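Local coordinates for protein malonyl CoA-ACP transacylase (Xanthomonas oryzae pv. oryzae, PDB 3K89) that probably transfers the malonyl group of malonyl-CoA to holo-acyl carrier protein, giving malonyl-ACP for fatty acid synthesis, at residues Leu6-Pro11 with Gln85-Leu90; Gly14-Gly19 with Glu56-Thr61; Arg77-Gln82 with Gly307-Trp312; Ala275-Gly280 with Arg297-Pro302. All coordinates share one frame; numbering follows the deposited sequence.

Contact 1: Leu6-Pro11 with Gln85-Leu90; sequences LAFVFP and QRPALL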
loop_
_atom_site.group_PDB
_atom_site.type_symbol
_atom_site.label_atom_id
_atom_site.label_comp_id
_atom_site.label_asym_id
_atom_site.label_seq_id
_atom_site.Cartn_x
_atom_site.Cartn_y
_atom_site.Cartn_z
ATOM N N LEU A 6 12.386 15.546 0.877
ATOM C CA LEU A 6 12.149 14.276 0.174
ATOM C C LEU A 6 11.371 13.261 1.018
ATOM O O LEU A 6 11.712 13.035 2.156
ATOM C CB LEU A 6 13.486 13.663 -0.264
ATOM C CG LEU A 6 13.532 12.283 -0.935
ATOM C CD1 LEU A 6 12.914 12.284 -2.333
ATOM C CD2 LEU A 6 14.959 11.809 -1.013
ATOM N N ALA A 7 10.334 12.649 0.447
ATOM C CA ALA A 7 9.689 11.503 1.098
ATOM C C ALA A 7 9.731 10.303 0.152
ATOM O O ALA A 7 9.840 10.463 -1.068
ATOM C CB ALA A 7 8.246 11.818 1.475
ATOM N N PHE A 8 9.653 9.105 0.724
ATOM C CA PHE A 8 9.491 7.877 -0.064
ATOM C C PHE A 8 8.123 7.306 0.281
ATOM O O PHE A 8 7.715 7.341 1.452
ATOM C CB PHE A 8 10.558 6.846 0.294
ATOM C CG PHE A 8 11.786 6.905 -0.572
ATOM C CD1 PHE A 8 12.354 8.132 -0.918
ATOM C CD2 PHE A 8 12.397 5.730 -0.999
ATOM C CE1 PHE A 8 13.504 8.170 -1.711
ATOM C CE2 PHE A 8 13.545 5.756 -1.786
ATOM C CZ PHE A 8 14.098 6.983 -2.144
ATOM N N VAL A 9 7.433 6.802 -0.745
ATOM C CA VAL A 9 6.134 6.105 -0.557
ATOM C C VAL A 9 6.241 4.708 -1.151
ATOM O O VAL A 9 6.942 4.512 -2.142
ATOM C CB VAL A 9 4.911 6.871 -1.146
ATOM C CG1 VAL A 9 4.693 8.214 -0.413
ATOM C CG2 VAL A 9 5.028 7.086 -2.653
ATOM N N PHE A 10 5.528 3.746 -0.552
ATOM C CA PHE A 10 5.653 2.351 -0.970
ATOM C C PHE A 10 4.307 1.821 -1.423
ATOM O O PHE A 10 3.301 2.034 -0.750
ATOM C CB PHE A 10 6.198 1.512 0.192
ATOM C CG PHE A 10 7.542 1.990 0.684
ATOM C CD1 PHE A 10 7.630 3.015 1.641
ATOM C CD2 PHE A 10 8.716 1.451 0.148
ATOM C CE1 PHE A 10 8.910 3.480 2.068
ATOM C CE2 PHE A 10 9.983 1.885 0.579
ATOM C CZ PHE A 10 10.077 2.913 1.531
ATOM N N PRO A 11 4.283 1.159 -2.591
ATOM C CA PRO A 11 3.015 0.702 -3.163
ATOM C C PRO A 11 2.437 -0.552 -2.520
ATOM O O PRO A 11 3.130 -1.292 -1.829
ATOM C CB PRO A 11 3.382 0.398 -4.617
ATOM C CG PRO A 11 4.795 -0.054 -4.524
ATOM C CD PRO A 11 5.424 0.859 -3.475
ATOM N N GLN A 85 19.626 10.497 -1.836
ATOM C CA GLN A 85 19.242 11.313 -0.686
ATOM C C GLN A 85 18.328 10.508 0.252
ATOM O O GLN A 85 17.424 9.814 -0.213
ATOM C CB GLN A 85 18.538 12.594 -1.153
ATOM C CG GLN A 85 19.469 13.608 -1.853
ATOM C CD GLN A 85 18.739 14.803 -2.489
ATOM O OE1 GLN A 85 19.382 15.718 -3.022
ATOM N NE2 GLN A 85 17.404 14.798 -2.442
ATOM N N ARG A 86 18.591 10.575 1.560
ATOM C CA ARG A 86 17.700 9.964 2.552
ATOM C C ARG A 86 16.422 10.775 2.751
ATOM O O ARG A 86 16.485 11.975 3.048
ATOM C CB ARG A 86 18.407 9.780 3.898
ATOM C CG ARG A 86 18.720 8.342 4.246
ATOM C CD ARG A 86 19.670 8.247 5.443
ATOM N NE ARG A 86 19.262 9.094 6.573
ATOM C CZ ARG A 86 18.389 8.739 7.518
ATOM N NH1 ARG A 86 17.804 7.550 7.488
ATOM N NH2 ARG A 86 18.095 9.583 8.501
ATOM N N PRO A 87 15.247 10.125 2.608
ATOM C CA PRO A 87 14.007 10.849 2.835
ATOM C C PRO A 87 13.812 11.228 4.308
ATOM O O PRO A 87 14.305 10.522 5.198
ATOM C CB PRO A 87 12.925 9.863 2.365
ATOM C CG PRO A 87 13.542 8.510 2.568
ATOM C CD PRO A 87 15.018 8.701 2.276
ATOM N N ALA A 88 13.098 12.329 4.545
ATOM C CA ALA A 88 12.812 12.798 5.887
ATOM C C ALA A 88 11.558 12.136 6.448
ATOM O O ALA A 88 11.379 12.079 7.672
ATOM C CB ALA A 88 12.654 14.305 5.906
ATOM N N LEU A 89 10.688 11.653 5.551
ATOM C CA LEU A 89 9.448 10.979 5.953
ATOM C C LEU A 89 9.128 9.839 4.993
ATOM O O LEU A 89 9.539 9.878 3.839
ATOM C CB LEU A 89 8.291 11.968 5.939
ATOM C CG LEU A 89 8.310 13.120 6.952
ATOM C CD1 LEU A 89 7.277 14.176 6.601
ATOM C CD2 LEU A 89 8.105 12.614 8.386
ATOM N N LEU A 90 8.386 8.850 5.494
ATOM C CA LEU A 90 7.912 7.703 4.706
ATOM C C LEU A 90 6.397 7.547 4.852
ATOM O O LEU A 90 5.801 7.995 5.837
ATOM C CB LEU A 90 8.557 6.410 5.210
ATOM C CG LEU A 90 10.072 6.380 5.400
ATOM C CD1 LEU A 90 10.473 5.040 6.012
ATOM C CD2 LEU A 90 10.794 6.562 4.081
#

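Contact 2: Gly14-Gly19 with Glu56-Thr61; sequences GSQSLG and EMLNRT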
loop_
_atom_site.group_PDB
_atom_site.type_symbol
_atom_site.label_atom_id
_atom_site.label_comp_id
_atom_site.label_asym_id
_atom_site.label_seq_id
_atom_site.Cartn_x
_atom_site.Cartn_y
_atom_site.Cartn_z
ATOM N N GLY A 14 -2.252 -4.174 -6.138
ATOM C CA GLY A 14 -2.613 -3.515 -7.393
ATOM C C GLY A 14 -1.408 -3.080 -8.189
ATOM O O GLY A 14 -1.480 -2.945 -9.425
ATOM N N SER A 15 -0.288 -2.872 -7.494
ATOM C CA SER A 15 0.950 -2.438 -8.124
ATOM C C SER A 15 1.851 -3.572 -8.606
ATOM O O SER A 15 2.875 -3.319 -9.258
ATOM C CB SER A 15 1.743 -1.554 -7.157
ATOM O OG SER A 15 1.077 -0.320 -7.003
ATOM N N GLN A 16 1.500 -4.805 -8.251
ATOM C CA GLN A 16 2.308 -5.963 -8.659
ATOM C C GLN A 16 2.137 -6.242 -10.152
ATOM O O GLN A 16 1.132 -5.853 -10.762
ATOM C CB GLN A 16 1.939 -7.211 -7.831
ATOM C CG GLN A 16 0.642 -7.927 -8.262
ATOM C CD GLN A 16 -0.630 -7.268 -7.763
ATOM O OE1 GLN A 16 -0.605 -6.237 -7.084
ATOM N NE2 GLN A 16 -1.762 -7.894 -8.069
ATOM N N SER A 17 3.120 -6.916 -10.739
ATOM C CA SER A 17 3.012 -7.400 -12.124
ATOM C C SER A 17 4.012 -8.527 -12.282
ATOM O O SER A 17 5.042 -8.554 -11.600
ATOM C CB SER A 17 3.305 -6.272 -13.132
ATOM O OG SER A 17 4.601 -5.714 -12.936
ATOM N N LEU A 18 3.709 -9.462 -13.176
ATOM C CA LEU A 18 4.674 -10.489 -13.567
ATOM C C LEU A 18 5.913 -9.801 -14.124
ATOM O O LEU A 18 5.809 -8.895 -14.959
ATOM C CB LEU A 18 4.054 -11.420 -14.623
ATOM C CG LEU A 18 3.272 -12.597 -14.070
ATOM C CD1 LEU A 18 2.555 -13.312 -15.219
ATOM C CD2 LEU A 18 4.214 -13.559 -13.348
ATOM N N GLY A 19 7.083 -10.190 -13.623
ATOM C CA GLY A 19 8.339 -9.613 -14.078
ATOM C C GLY A 19 8.670 -8.269 -13.451
ATOM O O GLY A 19 9.600 -7.583 -13.899
ATOM N N GLU A 56 -1.988 -16.113 -11.107
ATOM C CA GLU A 56 -3.126 -16.287 -10.200
ATOM C C GLU A 56 -2.726 -16.277 -8.713
ATOM O O GLU A 56 -3.426 -15.677 -7.896
ATOM C CB GLU A 56 -3.941 -17.543 -10.544
ATOM C CG GLU A 56 -5.406 -17.461 -10.128
ATOM C CD GLU A 56 -6.245 -18.592 -10.710
ATOM O OE1 GLU A 56 -5.941 -19.771 -10.416
ATOM O OE2 GLU A 56 -7.215 -18.301 -11.457
ATOM N N MET A 57 -1.609 -16.925 -8.368
ATOM C CA MET A 57 -1.114 -16.905 -6.999
ATOM C C MET A 57 -0.494 -15.556 -6.657
ATOM O O MET A 57 -0.736 -15.034 -5.566
ATOM C CB MET A 57 -0.076 -17.996 -6.742
ATOM C CG MET A 57 -0.660 -19.369 -6.530
ATOM S SD MET A 57 0.695 -20.539 -6.239
ATOM C CE MET A 57 1.047 -20.297 -4.513
ATOM N N LEU A 58 0.296 -15.007 -7.574
ATOM C CA LEU A 58 0.912 -13.682 -7.390
ATOM C C LEU A 58 -0.139 -12.617 -7.062
ATOM O O LEU A 58 0.130 -11.689 -6.286
ATOM C CB LEU A 58 1.707 -13.254 -8.629
ATOM C CG LEU A 58 2.342 -11.850 -8.611
ATOM C CD1 LEU A 58 3.378 -11.697 -7.470
ATOM C CD2 LEU A 58 2.958 -11.482 -9.954
ATOM N N ASN A 59 -1.326 -12.750 -7.660
ATOM C CA ASN A 59 -2.428 -11.804 -7.418
ATOM C C ASN A 59 -3.291 -12.079 -6.176
ATOM O O ASN A 59 -4.130 -11.244 -5.793
ATOM C CB ASN A 59 -3.326 -11.741 -8.660
ATOM C CG ASN A 59 -2.663 -11.034 -9.824
ATOM O OD1 ASN A 59 -1.707 -10.281 -9.646
ATOM N ND2 ASN A 59 -3.172 -11.271 -11.036
ATOM N N ARG A 60 -3.096 -13.236 -5.551
ATOM C CA ARG A 60 -3.793 -13.578 -4.309
ATOM C C ARG A 60 -3.073 -12.857 -3.173
ATOM O O ARG A 60 -1.867 -13.025 -3.012
ATOM C CB ARG A 60 -3.730 -15.085 -4.068
ATOM C CG ARG A 60 -4.783 -15.629 -3.127
ATOM C CD ARG A 60 -5.699 -16.653 -3.830
ATOM N NE ARG A 60 -4.978 -17.910 -4.028
ATOM C CZ ARG A 60 -4.780 -18.526 -5.196
ATOM N NH1 ARG A 60 -5.296 -18.057 -6.327
ATOM N NH2 ARG A 60 -4.082 -19.648 -5.221
ATOM N N THR A 61 -3.820 -12.082 -2.398
ATOM C CA THR A 61 -3.230 -11.120 -1.460
ATOM C C THR A 61 -2.230 -11.683 -0.427
ATOM O O THR A 61 -1.271 -10.993 -0.070
ATOM C CB THR A 61 -4.326 -10.232 -0.816
ATOM O OG1 THR A 61 -3.743 -9.004 -0.355
ATOM C CG2 THR A 61 -5.041 -10.941 0.335
#

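Contact 3: Arg77-Gln82 with Gly307-Trp312; sequences RLWTAQ and GALDAW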
loop_
_atom_site.group_PDB
_atom_site.type_symbol
_atom_site.label_atom_id
_atom_site.label_comp_id
_atom_site.label_asym_id
_atom_site.label_seq_id
_atom_site.Cartn_x
_atom_site.Cartn_y
_atom_site.Cartn_z
ATOM N N ARG A 77 16.788 -0.550 -0.604
ATOM C CA ARG A 77 18.184 -0.922 -0.325
ATOM C C ARG A 77 19.106 -0.477 -1.453
ATOM O O ARG A 77 20.240 -0.044 -1.199
ATOM C CB ARG A 77 18.303 -2.416 -0.048
ATOM C CG ARG A 77 17.699 -2.790 1.306
ATOM C CD ARG A 77 17.755 -4.283 1.533
ATOM N NE ARG A 77 17.340 -4.650 2.895
ATOM C CZ ARG A 77 17.374 -5.900 3.362
ATOM N NH1 ARG A 77 17.775 -6.902 2.575
ATOM N NH2 ARG A 77 16.978 -6.168 4.602
ATOM N N LEU A 78 18.593 -0.529 -2.679
ATOM C CA LEU A 78 19.347 -0.062 -3.844
ATOM C C LEU A 78 19.626 1.429 -3.751
ATOM O O LEU A 78 20.787 1.853 -3.852
ATOM C CB LEU A 78 18.596 -0.407 -5.138
ATOM C CG LEU A 78 19.190 0.060 -6.472
ATOM C CD1 LEU A 78 20.607 -0.471 -6.676
ATOM C CD2 LEU A 78 18.276 -0.373 -7.624
ATOM N N TRP A 79 18.567 2.220 -3.565
ATOM C CA TRP A 79 18.679 3.671 -3.439
ATOM C C TRP A 79 19.648 4.038 -2.327
ATOM O O TRP A 79 20.553 4.856 -2.527
ATOM C CB TRP A 79 17.307 4.267 -3.121
ATOM C CG TRP A 79 17.304 5.755 -3.043
ATOM C CD1 TRP A 79 17.485 6.521 -1.928
ATOM C CD2 TRP A 79 17.101 6.667 -4.127
ATOM N NE1 TRP A 79 17.393 7.851 -2.253
ATOM C CE2 TRP A 79 17.164 7.965 -3.598
ATOM C CE3 TRP A 79 16.867 6.505 -5.502
ATOM C CZ2 TRP A 79 17.008 9.111 -4.391
ATOM C CZ3 TRP A 79 16.700 7.643 -6.289
ATOM C CH2 TRP A 79 16.779 8.929 -5.730
ATOM N N THR A 80 19.461 3.421 -1.162
ATOM C CA THR A 80 20.257 3.773 0.006
ATOM C C THR A 80 21.733 3.374 -0.175
ATOM O O THR A 80 22.622 4.109 0.274
ATOM C CB THR A 80 19.620 3.277 1.342
ATOM O OG1 THR A 80 19.386 1.869 1.293
ATOM C CG2 THR A 80 18.296 3.972 1.586
ATOM N N ALA A 81 21.996 2.259 -0.866
ATOM C CA ALA A 81 23.378 1.855 -1.185
ATOM C C ALA A 81 24.028 2.774 -2.220
ATOM O O ALA A 81 25.233 3.072 -2.124
ATOM C CB ALA A 81 23.438 0.424 -1.668
ATOM N N GLN A 82 23.241 3.218 -3.204
ATOM C CA GLN A 82 23.761 4.054 -4.297
ATOM C C GLN A 82 23.858 5.543 -3.960
ATOM O O GLN A 82 24.026 6.384 -4.860
ATOM C CB GLN A 82 22.981 3.822 -5.598
ATOM C CG GLN A 82 23.209 2.443 -6.191
ATOM C CD GLN A 82 23.124 2.422 -7.708
ATOM O OE1 GLN A 82 22.199 2.971 -8.299
ATOM N NE2 GLN A 82 24.089 1.771 -8.344
ATOM N N GLY A 307 16.843 8.366 -13.561
ATOM C CA GLY A 307 16.340 9.731 -13.698
ATOM C C GLY A 307 16.174 10.435 -12.363
ATOM O O GLY A 307 16.529 11.603 -12.217
ATOM N N ALA A 308 15.611 9.718 -11.386
ATOM C CA ALA A 308 15.415 10.242 -10.041
ATOM C C ALA A 308 16.764 10.398 -9.352
ATOM O O ALA A 308 17.026 11.424 -8.736
ATOM C CB ALA A 308 14.529 9.295 -9.236
ATOM N N LEU A 309 17.603 9.373 -9.449
ATOM C CA LEU A 309 18.925 9.396 -8.818
ATOM C C LEU A 309 19.731 10.596 -9.302
ATOM O O LEU A 309 20.479 11.189 -8.524
ATOM C CB LEU A 309 19.691 8.082 -9.059
ATOM C CG LEU A 309 20.892 7.784 -8.155
ATOM C CD1 LEU A 309 20.460 7.667 -6.690
ATOM C CD2 LEU A 309 21.626 6.519 -8.609
ATOM N N ASP A 310 19.552 10.963 -10.572
ATOM C CA ASP A 310 20.260 12.103 -11.162
ATOM C C ASP A 310 19.656 13.447 -10.775
ATOM O O ASP A 310 20.386 14.358 -10.378
ATOM C CB ASP A 310 20.323 11.994 -12.682
ATOM C CG ASP A 310 21.208 13.056 -13.301
ATOM O OD1 ASP A 310 20.661 14.070 -13.786
ATOM O OD2 ASP A 310 22.447 12.886 -13.286
ATOM N N ALA A 311 18.332 13.566 -10.886
ATOM C CA ALA A 311 17.626 14.825 -10.612
ATOM C C ALA A 311 17.707 15.268 -9.148
ATOM O O ALA A 311 17.594 16.466 -8.852
ATOM C CB ALA A 311 16.169 14.737 -11.067
ATOM N N TRP A 312 17.898 14.303 -8.250
ATOM C CA TRP A 312 17.991 14.546 -6.811
ATOM C C TRP A 312 19.366 14.086 -6.293
ATOM O O TRP A 312 19.451 13.251 -5.379
ATOM C CB TRP A 312 16.880 13.791 -6.059
ATOM C CG TRP A 312 15.462 14.074 -6.502
ATOM C CD1 TRP A 312 14.989 15.218 -7.068
ATOM C CD2 TRP A 312 14.325 13.201 -6.364
ATOM N NE1 TRP A 312 13.639 15.111 -7.308
ATOM C CE2 TRP A 312 13.209 13.881 -6.891
ATOM C CE3 TRP A 312 14.149 11.907 -5.862
ATOM C CZ2 TRP A 312 11.927 13.316 -6.920
ATOM C CZ3 TRP A 312 12.882 11.346 -5.901
ATOM C CH2 TRP A 312 11.788 12.052 -6.423
#

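Contact 4: Ala275-Gly280 with Arg297-Pro302; sequences AECGPG and RPLATP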
loop_
_atom_site.group_PDB
_atom_site.type_symbol
_atom_site.label_atom_id
_atom_site.label_comp_id
_atom_site.label_asym_id
_atom_site.label_seq_id
_atom_site.Cartn_x
_atom_site.Cartn_y
_atom_site.Cartn_z
ATOM N N ALA A 275 9.523 9.929 -3.943
ATOM C CA ALA A 275 9.865 8.756 -4.754
ATOM C C ALA A 275 8.888 7.638 -4.466
ATOM O O ALA A 275 8.605 7.354 -3.304
ATOM C CB ALA A 275 11.266 8.294 -4.455
ATOM N N GLU A 276 8.406 6.984 -5.524
ATOM C CA GLU A 276 7.620 5.766 -5.359
ATOM C C GLU A 276 8.594 4.589 -5.375
ATOM O O GLU A 276 9.150 4.223 -6.429
ATOM C CB GLU A 276 6.545 5.656 -6.451
ATOM C CG GLU A 276 5.636 4.426 -6.266
ATOM C CD GLU A 276 4.351 4.481 -7.080
ATOM O OE1 GLU A 276 4.244 5.350 -7.969
ATOM O OE2 GLU A 276 3.435 3.689 -6.796
ATOM N N CYS A 277 8.796 3.994 -4.201
ATOM C CA CYS A 277 9.870 3.031 -4.013
ATOM C C CYS A 277 9.334 1.608 -4.098
ATOM O O CYS A 277 9.043 0.972 -3.087
ATOM C CB CYS A 277 10.542 3.283 -2.662
ATOM S SG CYS A 277 12.053 2.354 -2.422
ATOM N N GLY A 278 9.205 1.103 -5.318
ATOM C CA GLY A 278 8.634 -0.220 -5.547
ATOM C C GLY A 278 8.040 -0.250 -6.945
ATOM O O GLY A 278 8.198 0.701 -7.701
ATOM N N PRO A 279 7.348 -1.339 -7.300
ATOM C CA PRO A 279 6.847 -1.503 -8.667
ATOM C C PRO A 279 5.684 -0.584 -9.024
ATOM O O PRO A 279 4.936 -0.146 -8.149
ATOM C CB PRO A 279 6.407 -2.974 -8.706
ATOM C CG PRO A 279 6.062 -3.278 -7.332
ATOM C CD PRO A 279 7.018 -2.494 -6.448
ATOM N N GLY A 280 5.530 -0.334 -10.319
ATOM C CA GLY A 280 4.405 0.448 -10.839
ATOM C C GLY A 280 4.587 1.947 -10.666
ATOM O O GLY A 280 5.626 2.439 -10.211
ATOM N N ARG A 297 8.099 10.835 -8.502
ATOM C CA ARG A 297 8.827 9.996 -9.459
ATOM C C ARG A 297 8.837 8.516 -9.084
ATOM O O ARG A 297 9.250 8.182 -7.975
ATOM C CB ARG A 297 10.282 10.462 -9.564
ATOM C CG ARG A 297 10.474 11.822 -10.177
ATOM C CD ARG A 297 11.955 12.092 -10.284
ATOM N NE ARG A 297 12.223 13.345 -10.984
ATOM C CZ ARG A 297 12.748 13.433 -12.208
ATOM N NH1 ARG A 297 13.056 12.338 -12.923
ATOM N NH2 ARG A 297 12.945 14.633 -12.732
ATOM N N PRO A 298 8.433 7.634 -10.008
ATOM C CA PRO A 298 8.598 6.186 -9.773
ATOM C C PRO A 298 10.064 5.752 -9.844
ATOM O O PRO A 298 10.866 6.382 -10.547
ATOM C CB PRO A 298 7.854 5.557 -10.955
ATOM C CG PRO A 298 7.939 6.590 -12.021
ATOM C CD PRO A 298 7.791 7.892 -11.311
ATOM N N LEU A 299 10.398 4.669 -9.140
ATOM C CA LEU A 299 11.736 4.090 -9.169
ATOM C C LEU A 299 11.749 2.646 -9.701
ATOM O O LEU A 299 12.780 1.973 -9.638
ATOM C CB LEU A 299 12.350 4.124 -7.753
ATOM C CG LEU A 299 12.409 5.432 -6.967
ATOM C CD1 LEU A 299 12.994 5.192 -5.566
ATOM C CD2 LEU A 299 13.229 6.474 -7.729
ATOM N N ALA A 300 10.627 2.200 -10.259
ATOM C CA ALA A 300 10.417 0.780 -10.610
ATOM C C ALA A 300 11.289 0.204 -11.728
ATOM O O ALA A 300 11.374 -1.008 -11.867
ATOM C CB ALA A 300 8.925 0.537 -10.943
ATOM N N THR A 301 11.917 1.065 -12.526
ATOM C CA THR A 301 12.576 0.637 -13.768
ATOM C C THR A 301 13.927 1.331 -13.885
ATOM O O THR A 301 14.115 2.403 -13.300
ATOM C CB THR A 301 11.751 1.057 -14.997
ATOM O OG1 THR A 301 11.710 2.483 -15.045
ATOM C CG2 THR A 301 10.325 0.519 -14.950
ATOM N N PRO A 302 14.857 0.758 -14.674
ATOM C CA PRO A 302 16.183 1.376 -14.807
ATOM C C PRO A 302 16.142 2.865 -15.192
ATOM O O PRO A 302 16.837 3.678 -14.571
ATOM C CB PRO A 302 16.846 0.537 -15.892
ATOM C CG PRO A 302 16.262 -0.825 -15.669
ATOM C CD PRO A 302 14.808 -0.556 -15.334
HETATM O O HOH W 1 7.845 2.996 -8.960
#

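Contact 1: Leu6-Pro11 with Gln85-Leu90
F8 and L90 pair in parallel fashion between strand 6-10 and the broken strand 86-92, a worked example of how a few backbone bonds set a register that apolar side chains then fill. Two conventional hydrogen bonds cross the pair. F8 N donates to L89 O at 3.2 Å, in the plane of that carbonyl, and A88 N reaches L6 O at 2.9 Å, nearly along the C=O axis. Two CA-H...O contacts accompany them: L90 CA lies 3.3 Å from F8 O, and A7 CA 3.2 Å from L89 O, which therefore faces both the F8 amide and the A7 alpha carbon.

The apolar contacts gather chiefly round P87 and L90, with F8 and L90 on one face of the sheet and A7 and L89 on the other. P87, which has no amide hydrogen to offer, presents its ring instead: P87 CG is 3.7 Å from F8 CD1, with CD over one face of the phenyl ring. P87 CB also touches CG of L6. That CG stands anti to the backbone N (chi1 176°), and one branch continues to Q85, with L6 CD2 3.7 Å from Q85 CB. L90 likewise works through a single methyl, CD2, which is 3.8 Å from F8 CB and 4.1 Å from F10 CE1, at the edge of the F10 ring.

W79 meets the F8 ring edge-to-face, while F10 and L90 both lean on A100 of helix 95-103. Strand 86-92 leads into the probable nucleophile elbow that carries S94, the predicted active-site serine. With just two conventional hydrogen bonds across it, the buried contact owes much of its hold to hydrocarbon packing around P87 and L90.

Contact 2: Gly14-Gly19 with Glu56-Thr61
Q16 and N59 are the closest backbone pair, yet their CA atoms stand 7.6 Å apart, so the loop 14-19 meets the end of helix 55-58 and the turn after it through side chains. The polar part is an amide-to-amide link. Q16 NE2 donates to N59 OD1 at 2.9 Å along an essentially straight line (180° at the hydrogen). The acceptor lies in the Q16 amide plane, whereas the donor sits above the N59 carbonyl plane; the two amides are turned 69° against each other. The other end of the Q16 amide folds back on its own loop: OE1 takes the hydrogen of G14 N at 2.8 Å, in plane and on a lone pair. The side chain is bent rather than extended: CG of Q16 lies between the backbone N and the carbonyl carbon (chi1 78°), and a further bend at chi2 goes with the amide lying between G14 and N59.

Beside this link L58 supplies the apolar part. Its CD2 branch lies 3.9 Å from S17 C and 3.9 Å from L18 N, packing on the loop backbone, and meets the tip of L18 at 4.2 Å between the two CD2 atoms.

Around the contact, L58 also touches A67 of helix 61-81, and R60 is the N-cap residue of that helix. S15 OG, one residue before Q16, bonds a glycerol molecule, probably from the crystallisation liquor. The donor and acceptor pattern is consistent with one orientation of the Q16 amide and should restrain its rotation; it ties the G14 amide of its own loop to the exposed N59, with leucine contacts completing the join.

Contact 3: Arg77-Gln82 with Gly307-Trp312
A308 opens the approach to W79, and the indole illustrates how one large ring can span the gap between two helices. The CB of A308 is 4.0 Å from W79 CZ3, and its carbonyl carbon lies in the ring plane at the edge, 3.9 Å from W79 CH2. L309 follows with both backbone and side chain. Its amide L309 N comes within 3.7 Å of W79 CZ3, and its side chain slides past the indole in the opposite direction. L309 CG stands anti to the backbone N (chi1 -163°), and the next torsion (chi2 62°) sets CD1 over the face of the six-membered ring in a CH-pi contact, 3.9 Å from the W79 centroid and 17° off the normal. The other branch serves a second partner: L309 CD2 is 3.6 Å from Q82 OE1, an oxygen that is hydrogen-bonded to Y305 OH. At the helix end W312 CE3 approaches W79 CH2 obliquely, at 4.0 Å, while W312 NE1 bonds D295. No hydrogen bond crosses the contact. The end of helix 61-81 thus lies against the end of helix 302-311, W312 extends over strands 273-276 and 295-298, and W79 NE1 is held by Q85 O beside strand 86-92.

Contact 4: Ala275-Gly280 with Arg297-Pro302
A275 faces R297 and L299 across two neighbouring parallel strands. Its methyl meets the isobutyl end of L299, A275 CB lying 3.7 Å from L299 CD1, and A275 CA makes a CA-H...O contact of 3.3 Å with R297 O. The same oxygen accepts the next amide, E276 N to R297 O at 2.9 Å, the donor tilted 34° from the carbonyl plane. E276 then answers with its own carbonyl: L299 N donates to E276 O at 3.0 Å, a bent bond lying in the carbonyl plane. The E276 carboxylate turns elsewhere, to S284 OG and the L283 amide at the start of helix 282-290.

That helix joins the two strands, making this a beta-alpha-beta unit at one edge of the parallel sheet, with the loops that follow the two strands meeting at their C-terminal ends. C277 CB adds a looser contact with L299 CD1, and the C277 side chain also touches F8 and F10. G278, at backbone angles that call for glycine, sets its oxygen 3.3 Å from A300 CB; the same methyl also packs on P279 CA and G280 N. A water molecule bridges the two loops, 2.6 Å from G278 O and 2.6 Å from G280 O, with more acceptors around it than it has protons. From the other loop A300 N gives it a weak bond of 3.2 Å, and G280 O lies against P298 CB.

In the fold
Contacts 1 and 4 belong to one parallel sheet, their centres 12 Å apart: V9 N to A275 O at 2.9 Å and V9 O to C277 N at 2.8 Å join their strands. Contact 3 flanks both, its centre 12 Å from contact 1 and 11 Å from contact 4, with A308 CB 3.5 Å from L299 CD2. Contact 2, on the surface, touches contact 4 where S15 O meets P279 CB at 3.6 Å. Three contacts lie within about 12 Å of the predicted active-site serine, by side chain: those of F10, Q16 and E276 are about 10, 11 and 12 Å from that of S94, and the E276 side chain is about 5 Å from a bound glycerol. Contact 3 lies away from the predicted active site.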